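Local atomic coordinates of lectin (Trichosanthes anguina, PDB entry 4HR6), a protein that probably binds carbohydrate as part of a three-chain seed lectin, a nontoxic homologue of the type II ribosome-inactivating proteins. Residues 62-66 and 67-71; 114-117 and 118-121; 150-153 and 154-158. All coordinates share one frame; numbering follows the deposited sequence.

Contact 1: 62-66 and 67-71; sequences NFDNT and FKSLE
Thr66 N-caps helix 67-74, and its side chain works together with Ser69 and with an Asx turn at Asp64 as the chain passes from strand 57-60 into this helix. Thr66 OG1 accepts the first-turn amide Ser69 N at 3.1 Å, and the same hydroxyl gives its proton to Asp64 OD1 at 2.7 Å, so it is used in both directions. Asp64 OD1 in turn holds two donors: Thr66 OG1 comes on the syn side, whereas Thr66 N, at 3.0 Å, comes on the anti side and 25° out of the carboxylate plane. Ser69 ties the helix back to the loop: with OG anti to its own nitrogen (chi1 -178°), it accepts Asp64 N at 3.0 Å in a nearly straight bond (166°). The carbonyl of Thr66 is taken by the amide of Leu70, the first full helical turn. Asn65 faces elsewhere, its amide bonded to Asn43 and to the carbonyl of Ala27. On the apolar side, Leu70 packs on Phe107, Leu108 and Ile111 of helix 103-119, while its methyl CD2 lies obliquely against Phe63 CD1 at 3.8 Å.

Contact 2: 114-117 and 118-121; sequences VLEA and SKFR
Between Val114 and Phe120, helix 103-119 makes its last turns, which include a wider pi-type turn, through long backbone bonds: Ser118 N to Val114 O and Phe120 N to Glu116 O are each 3.2 Å, and the bonds of Lys119 N to Leu115 O and Glu116 O are weak. Phe120 then leaves helical geometry and stands at the N-cap position of helix 121-132. The sequence resembles the Glu-Ala-x-Arg-Phe signature of the active-site helix in ribosome-inactivating proteins, with Lys119 where active relatives carry arginine. Glu116 and Lys119 lie side by side and point the same way. The lysine runs out extended beyond CG, whereas the glutamate bends at its second torsion (chi2 -59°), which brings the two ends together. Lys119 NZ meets Glu116 OE2 at 2.8 Å in a salt bridge, on the syn side and 18° out of the carboxylate plane. Ser118 doubles the grip on Val114 O: its amide comes from above the carbonyl plane, while OG donates at 2.7 Å almost straight down the C=O direction (161°). The Phe120 ring turns its edge to Glu116 O, with CD2 the nearer atom. Ser118 O is bonded to Arg21 of another lectin chain. A water closes the charged pair into a ring, donating to Glu116 OE1 at 2.8 Å and accepting from Lys119 NZ at 2.8 Å.

Contact 3: 150-153 and 154-158; sequences WSEI and SLQIQ
The indole of Trp150 has Ser154 OG over one face, 3.8 Å above the plane and displaced toward the rim, with NE1 the ring atom nearest to it. Over the other face comes the ammonium of Lys119, in a cation-pi contact, and at the edge NE1 is hydrogen-bonded to Leu197 O. Trp150 and Ser154 form an i to i+4 pair inside helix 141-159, the long helix that carries a tryptophan beside the active-site cleft in ribosome-inactivating proteins; the helix is kinked at residues 151 and 152, whose amides make no bond to the preceding turn. From Ser154 N, bonded to Trp150 O, the i to i+4 pattern is regular. Ser154 N reaches Trp150 O at 2.9 Å and Ser154 OG reaches it at 2.8 Å, the two donors arriving from opposite faces of the carbonyl plane. The hydroxyl is thereby spent as a donor, and it also takes part in a hydrogen bond with Leu199 N, which ties the helix to the C-terminal part of the chain.

A pair of flat groups lies further along: the carboxylate of Glu152 and the amide of Gln156 run side by side, their planes 40° apart. Each chain bends at its second torsion (Glu152 chi2 62°), which brings the amide NE2 and the carboxylate OE2 within bonding distance. Gln156 NE2 donates at 2.8 Å to Glu152 OE2; the acceptor lies close to the amide plane, yet the nitrogen sits above the carboxylate plane, 43° out of it. Both groups have further partners: Glu152 OE1 accepts from Asn1 of another lectin chain, and Gln156 OE1 from Gly168 N of strand 166-174. Between these two polar pairs on the helix surface, the Ile153 methyl CG2 meets Ile157 CD1 at 4.0 Å.

How the contacts relate
Along the chain the contacts follow in order, and all three lie in the ribosome-inactivating-protein part of the molecule. Contact 1 starts helix 67-74, contact 2 ends helix 103-119, and contact 3 occupies the later half of helix 141-159. Contact 2 is the most central and touches both others: Phe67 CZ packs on Glu116 CD at 3.7 Å, and Phe120 CZ on Trp150 CD1 at 3.6 Å. Its centre is about 18 Å from that of contact 1 and about 15 Å from that of contact 3. Contacts 1 and 3 stay apart, nearest atoms about 8 Å distant. Contacts 2 and 3 bring together Glu116, Lys119 and Trp150, probably matching the active-site glutamate, arginine and tryptophan of active relatives.

Contact 1: 62-66 and 67-71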
loop_
_atom_site.group_PDB
_atom_site.type_symbol
_atom_site.label_atom_id
_atom_site.label_comp_id
_atom_site.label_asym_id
_atom_site.label_seq_id
_atom_site.Cartn_x
_atom_site.Cartn_y
_atom_site.Cartn_z
ATOM N N ASN B 62 3.558 -6.713 34.507
ATOM C CA ASN B 62 2.564 -5.782 35.013
ATOM C C ASN B 62 2.199 -4.711 33.988
ATOM O O ASN B 62 1.895 -3.587 34.342
ATOM C CB ASN B 62 3.025 -5.153 36.335
ATOM C CG ASN B 62 4.324 -4.380 36.201
ATOM O OD1 ASN B 62 5.189 -4.706 35.372
ATOM N ND2 ASN B 62 4.484 -3.359 37.038
ATOM N N PHE B 63 2.220 -5.088 32.711
ATOM C CA PHE B 63 1.681 -4.266 31.632
ATOM C C PHE B 63 1.257 -5.203 30.511
ATOM O O PHE B 63 1.632 -6.387 30.501
ATOM C CB PHE B 63 2.715 -3.255 31.103
ATOM C CG PHE B 63 4.074 -3.835 30.879
ATOM C CD1 PHE B 63 4.395 -4.442 29.700
ATOM C CD2 PHE B 63 5.025 -3.788 31.880
ATOM C CE1 PHE B 63 5.654 -4.980 29.503
ATOM C CE2 PHE B 63 6.275 -4.328 31.705
ATOM C CZ PHE B 63 6.596 -4.927 30.514
ATOM N N ASP B 64 0.467 -4.679 29.581
ATOM C CA ASP B 64 -0.050 -5.495 28.502
ATOM C C ASP B 64 0.606 -5.116 27.170
ATOM O O ASP B 64 1.495 -4.252 27.119
ATOM C CB ASP B 64 -1.589 -5.522 28.494
ATOM C CG ASP B 64 -2.222 -4.225 28.126
ATOM O OD1 ASP B 64 -1.741 -3.544 27.199
ATOM O OD2 ASP B 64 -3.262 -3.909 28.730
ATOM N N ASN B 65 0.235 -5.826 26.119
ATOM C CA ASN B 65 0.921 -5.694 24.857
ATOM C C ASN B 65 0.358 -4.599 23.963
ATOM O O ASN B 65 0.691 -4.536 22.804
ATOM C CB ASN B 65 0.973 -7.040 24.125
ATOM C CG ASN B 65 -0.385 -7.642 23.891
ATOM O OD1 ASN B 65 -1.376 -6.949 23.835
ATOM N ND2 ASN B 65 -0.423 -8.948 23.715
ATOM N N THR B 66 -0.528 -3.761 24.473
ATOM C CA THR B 66 -1.002 -2.636 23.671
ATOM C C THR B 66 0.094 -1.567 23.705
ATOM O O THR B 66 0.855 -1.458 24.686
ATOM C CB THR B 66 -2.274 -2.006 24.228
ATOM O OG1 THR B 66 -2.004 -1.491 25.539
ATOM C CG2 THR B 66 -3.425 -3.020 24.285
ATOM N N PHE B 67 0.166 -0.769 22.651
ATOM C CA PHE B 67 1.149 0.321 22.613
ATOM C C PHE B 67 0.955 1.320 23.745
ATOM O O PHE B 67 1.930 1.787 24.337
ATOM C CB PHE B 67 1.111 1.045 21.284
ATOM C CG PHE B 67 1.641 0.242 20.147
ATOM C CD1 PHE B 67 0.842 -0.045 19.056
ATOM C CD2 PHE B 67 2.953 -0.219 20.157
ATOM C CE1 PHE B 67 1.333 -0.800 18.002
ATOM C CE2 PHE B 67 3.451 -0.964 19.100
ATOM C CZ PHE B 67 2.634 -1.260 18.032
ATOM N N LYS B 68 -0.282 1.662 24.047
ATOM C CA LYS B 68 -0.547 2.585 25.140
ATOM C C LYS B 68 0.033 2.066 26.450
ATOM O O LYS B 68 0.669 2.811 27.198
ATOM C CB LYS B 68 -2.045 2.810 25.325
ATOM C CG LYS B 68 -2.629 3.912 24.475
ATOM C CD LYS B 68 -4.072 4.201 24.878
ATOM C CE LYS B 68 -4.665 5.345 24.056
ATOM N NZ LYS B 68 -4.789 5.009 22.608
ATOM N N SER B 69 -0.192 0.787 26.737
ATOM C CA SER B 69 0.274 0.236 28.006
ATOM C C SER B 69 1.800 0.246 28.031
ATOM O O SER B 69 2.431 0.588 29.044
ATOM C CB SER B 69 -0.260 -1.184 28.245
ATOM O OG SER B 69 0.174 -1.676 29.513
ATOM N N LEU B 70 2.393 -0.157 26.928
ATOM C CA LEU B 70 3.850 -0.150 26.824
ATOM C C LEU B 70 4.434 1.241 26.989
ATOM O O LEU B 70 5.451 1.406 27.665
ATOM C CB LEU B 70 4.297 -0.742 25.495
ATOM C CG LEU B 70 4.161 -2.265 25.472
ATOM C CD1 LEU B 70 4.280 -2.784 24.065
ATOM C CD2 LEU B 70 5.225 -2.896 26.360
ATOM N N GLU B 71 3.806 2.225 26.359
ATOM C CA GLU B 71 4.274 3.628 26.436
ATOM C C GLU B 71 4.120 4.158 27.859
ATOM O O GLU B 71 5.016 4.806 28.431
ATOM C CB GLU B 71 3.507 4.504 25.439
ATOM C CG GLU B 71 3.977 4.303 23.995
ATOM C CD GLU B 71 3.168 5.090 22.965
ATOM O OE1 GLU B 71 2.053 5.535 23.269
ATOM O OE2 GLU B 71 3.629 5.245 21.821
#

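Contact 2: 114-117 and 118-121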
loop_
_atom_site.group_PDB
_atom_site.type_symbol
_atom_site.label_atom_id
_atom_site.label_comp_id
_atom_site.label_asym_id
_atom_site.label_seq_id
_atom_site.Cartn_x
_atom_site.Cartn_y
_atom_site.Cartn_z
ATOM N N VAL B 114 10.111 -5.671 14.271
ATOM C CA VAL B 114 9.832 -7.022 13.786
ATOM C C VAL B 114 8.373 -7.186 13.341
ATOM O O VAL B 114 8.101 -7.534 12.187
ATOM C CB VAL B 114 10.177 -8.078 14.858
ATOM C CG1 VAL B 114 9.808 -9.460 14.367
ATOM C CG2 VAL B 114 11.664 -8.025 15.191
ATOM N N LEU B 115 7.422 -6.918 14.236
ATOM C CA LEU B 115 6.042 -7.200 13.916
ATOM C C LEU B 115 5.456 -6.112 13.032
ATOM O O LEU B 115 4.796 -6.408 12.058
ATOM C CB LEU B 115 5.195 -7.383 15.179
ATOM C CG LEU B 115 5.567 -8.523 16.121
ATOM C CD1 LEU B 115 4.581 -8.582 17.289
ATOM C CD2 LEU B 115 5.565 -9.837 15.369
ATOM N N GLU B 116 5.680 -4.851 13.375
ATOM C CA GLU B 116 5.079 -3.768 12.613
ATOM C C GLU B 116 5.715 -3.650 11.218
ATOM O O GLU B 116 5.037 -3.348 10.232
ATOM C CB GLU B 116 5.157 -2.466 13.402
ATOM C CG GLU B 116 4.500 -2.518 14.780
ATOM C CD GLU B 116 3.044 -2.876 14.712
ATOM O OE1 GLU B 116 2.275 -2.069 14.171
ATOM O OE2 GLU B 116 2.661 -3.981 15.168
ATOM N N ALA B 117 7.014 -3.928 11.133
ATOM C CA ALA B 117 7.684 -3.994 9.838
ATOM C C ALA B 117 7.117 -5.102 8.970
ATOM O O ALA B 117 7.084 -4.951 7.748
ATOM C CB ALA B 117 9.164 -4.199 10.015
ATOM N N SER B 118 6.705 -6.223 9.581
ATOM C CA SER B 118 6.125 -7.313 8.805
ATOM C C SER B 118 4.772 -6.921 8.213
ATOM O O SER B 118 4.370 -7.436 7.182
ATOM C CB SER B 118 5.965 -8.571 9.659
ATOM O OG SER B 118 7.238 -9.064 10.084
ATOM N N LYS B 119 4.056 -6.027 8.887
ATOM C CA LYS B 119 2.716 -5.644 8.463
ATOM C C LYS B 119 2.748 -4.653 7.296
ATOM O O LYS B 119 1.831 -4.648 6.461
ATOM C CB LYS B 119 1.970 -5.001 9.624
ATOM C CG LYS B 119 1.663 -5.916 10.798
ATOM C CD LYS B 119 1.089 -5.097 11.949
ATOM C CE LYS B 119 0.688 -5.955 13.123
ATOM N NZ LYS B 119 0.271 -5.102 14.263
ATOM N N PHE B 120 3.773 -3.792 7.279
ATOM C CA PHE B 120 3.842 -2.655 6.368
ATOM C C PHE B 120 5.213 -2.546 5.672
ATOM O O PHE B 120 6.232 -2.443 6.340
ATOM C CB PHE B 120 3.603 -1.351 7.117
ATOM C CG PHE B 120 2.236 -1.229 7.723
ATOM C CD1 PHE B 120 1.150 -0.856 6.950
ATOM C CD2 PHE B 120 2.036 -1.495 9.077
ATOM C CE1 PHE B 120 -0.111 -0.736 7.508
ATOM C CE2 PHE B 120 0.779 -1.384 9.643
ATOM C CZ PHE B 120 -0.299 -0.999 8.855
ATOM N N ARG B 121 5.204 -2.530 4.338
ATOM C CA ARG B 121 6.398 -2.289 3.522
ATOM C C ARG B 121 7.075 -0.961 3.855
ATOM O O ARG B 121 8.291 -0.898 3.950
ATOM C CB ARG B 121 6.051 -2.361 2.031
ATOM C CG ARG B 121 5.681 -3.766 1.547
ATOM C CD ARG B 121 6.017 -3.951 0.055
ATOM N NE ARG B 121 5.813 -5.331 -0.376
ATOM C CZ ARG B 121 4.649 -5.853 -0.785
ATOM N NH1 ARG B 121 3.541 -5.114 -0.856
ATOM N NH2 ARG B 121 4.592 -7.136 -1.143
HETATM O O HOH W 1 -0.504 -2.371 14.228
#

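Contact 3: 150-153 and 154-158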
loop_
_atom_site.group_PDB
_atom_site.type_symbol
_atom_site.label_atom_id
_atom_site.label_comp_id
_atom_site.label_asym_id
_atom_site.label_seq_id
_atom_site.Cartn_x
_atom_site.Cartn_y
_atom_site.Cartn_z
ATOM N N TRP B 150 -3.843 -0.294 11.686
ATOM C CA TRP B 150 -3.741 -1.576 10.973
ATOM C C TRP B 150 -5.002 -2.427 11.043
ATOM O O TRP B 150 -5.408 -3.045 10.054
ATOM C CB TRP B 150 -2.579 -2.385 11.534
ATOM C CG TRP B 150 -2.434 -3.711 10.943
ATOM C CD1 TRP B 150 -2.086 -3.993 9.665
ATOM C CD2 TRP B 150 -2.587 -4.974 11.607
ATOM N NE1 TRP B 150 -2.017 -5.357 9.480
ATOM C CE2 TRP B 150 -2.331 -5.981 10.652
ATOM C CE3 TRP B 150 -2.932 -5.349 12.911
ATOM C CZ2 TRP B 150 -2.400 -7.343 10.953
ATOM C CZ3 TRP B 150 -3.000 -6.704 13.217
ATOM C CH2 TRP B 150 -2.722 -7.687 12.242
ATOM N N SER B 151 -5.591 -2.497 12.231
ATOM C CA SER B 151 -6.815 -3.257 12.420
ATOM C C SER B 151 -7.946 -2.712 11.569
ATOM O O SER B 151 -8.636 -3.452 10.893
ATOM C CB SER B 151 -7.245 -3.225 13.890
ATOM O OG SER B 151 -8.414 -4.004 14.034
ATOM N N GLU B 152 -8.124 -1.409 11.637
ATOM C CA GLU B 152 -9.151 -0.697 10.897
ATOM C C GLU B 152 -8.933 -0.772 9.376
ATOM O O GLU B 152 -9.894 -0.944 8.631
ATOM C CB GLU B 152 -9.144 0.753 11.358
ATOM C CG GLU B 152 -10.235 1.631 10.793
ATOM C CD GLU B 152 -11.643 1.188 11.170
ATOM O OE1 GLU B 152 -11.820 0.494 12.184
ATOM O OE2 GLU B 152 -12.580 1.551 10.432
ATOM N N ILE B 153 -7.678 -0.641 8.928
ATOM C CA ILE B 153 -7.335 -0.814 7.507
ATOM C C ILE B 153 -7.648 -2.212 7.058
ATOM O O ILE B 153 -8.233 -2.407 6.001
ATOM C CB ILE B 153 -5.834 -0.555 7.229
ATOM C CG1 ILE B 153 -5.531 0.931 7.321
ATOM C CG2 ILE B 153 -5.392 -1.079 5.863
ATOM C CD1 ILE B 153 -4.050 1.229 7.414
ATOM N N SER B 154 -7.247 -3.202 7.833
ATOM C CA SER B 154 -7.627 -4.564 7.484
ATOM C C SER B 154 -9.155 -4.738 7.347
ATOM O O SER B 154 -9.623 -5.397 6.446
ATOM C CB SER B 154 -7.123 -5.558 8.530
ATOM O OG SER B 154 -5.737 -5.516 8.715
ATOM N N LEU B 155 -9.926 -4.187 8.285
ATOM C CA LEU B 155 -11.389 -4.263 8.213
ATOM C C LEU B 155 -11.908 -3.609 6.934
ATOM O O LEU B 155 -12.766 -4.162 6.265
ATOM C CB LEU B 155 -12.048 -3.558 9.414
ATOM C CG LEU B 155 -13.583 -3.453 9.392
ATOM C CD1 LEU B 155 -14.248 -4.809 9.416
ATOM C CD2 LEU B 155 -14.079 -2.670 10.584
ATOM N N GLN B 156 -11.406 -2.421 6.614
ATOM C CA GLN B 156 -11.895 -1.707 5.453
ATOM C C GLN B 156 -11.534 -2.386 4.136
ATOM O O GLN B 156 -12.306 -2.335 3.179
ATOM C CB GLN B 156 -11.414 -0.256 5.462
ATOM C CG GLN B 156 -11.893 0.551 6.659
ATOM C CD GLN B 156 -13.399 0.506 6.851
ATOM O OE1 GLN B 156 -14.160 0.362 5.894
ATOM N NE2 GLN B 156 -13.833 0.612 8.099
ATOM N N ILE B 157 -10.379 -3.042 4.083
ATOM C CA ILE B 157 -10.042 -3.821 2.898
ATOM C C ILE B 157 -11.075 -4.917 2.680
ATOM O O ILE B 157 -11.563 -5.114 1.559
ATOM C CB ILE B 157 -8.635 -4.445 2.991
ATOM C CG1 ILE B 157 -7.589 -3.349 2.885
ATOM C CG2 ILE B 157 -8.408 -5.467 1.870
ATOM C CD1 ILE B 157 -6.175 -3.827 3.131
ATOM N N GLN B 158 -11.376 -5.661 3.740
ATOM C CA GLN B 158 -12.369 -6.729 3.636
ATOM C C GLN B 158 -13.749 -6.188 3.282
ATOM O O GLN B 158 -14.446 -6.732 2.421
ATOM C CB GLN B 158 -12.398 -7.568 4.900
ATOM C CG GLN B 158 -11.164 -8.475 5.011
ATOM C CD GLN B 158 -10.768 -8.819 6.443
ATOM O OE1 GLN B 158 -11.583 -9.293 7.235
ATOM N NE2 GLN B 158 -9.500 -8.603 6.769
#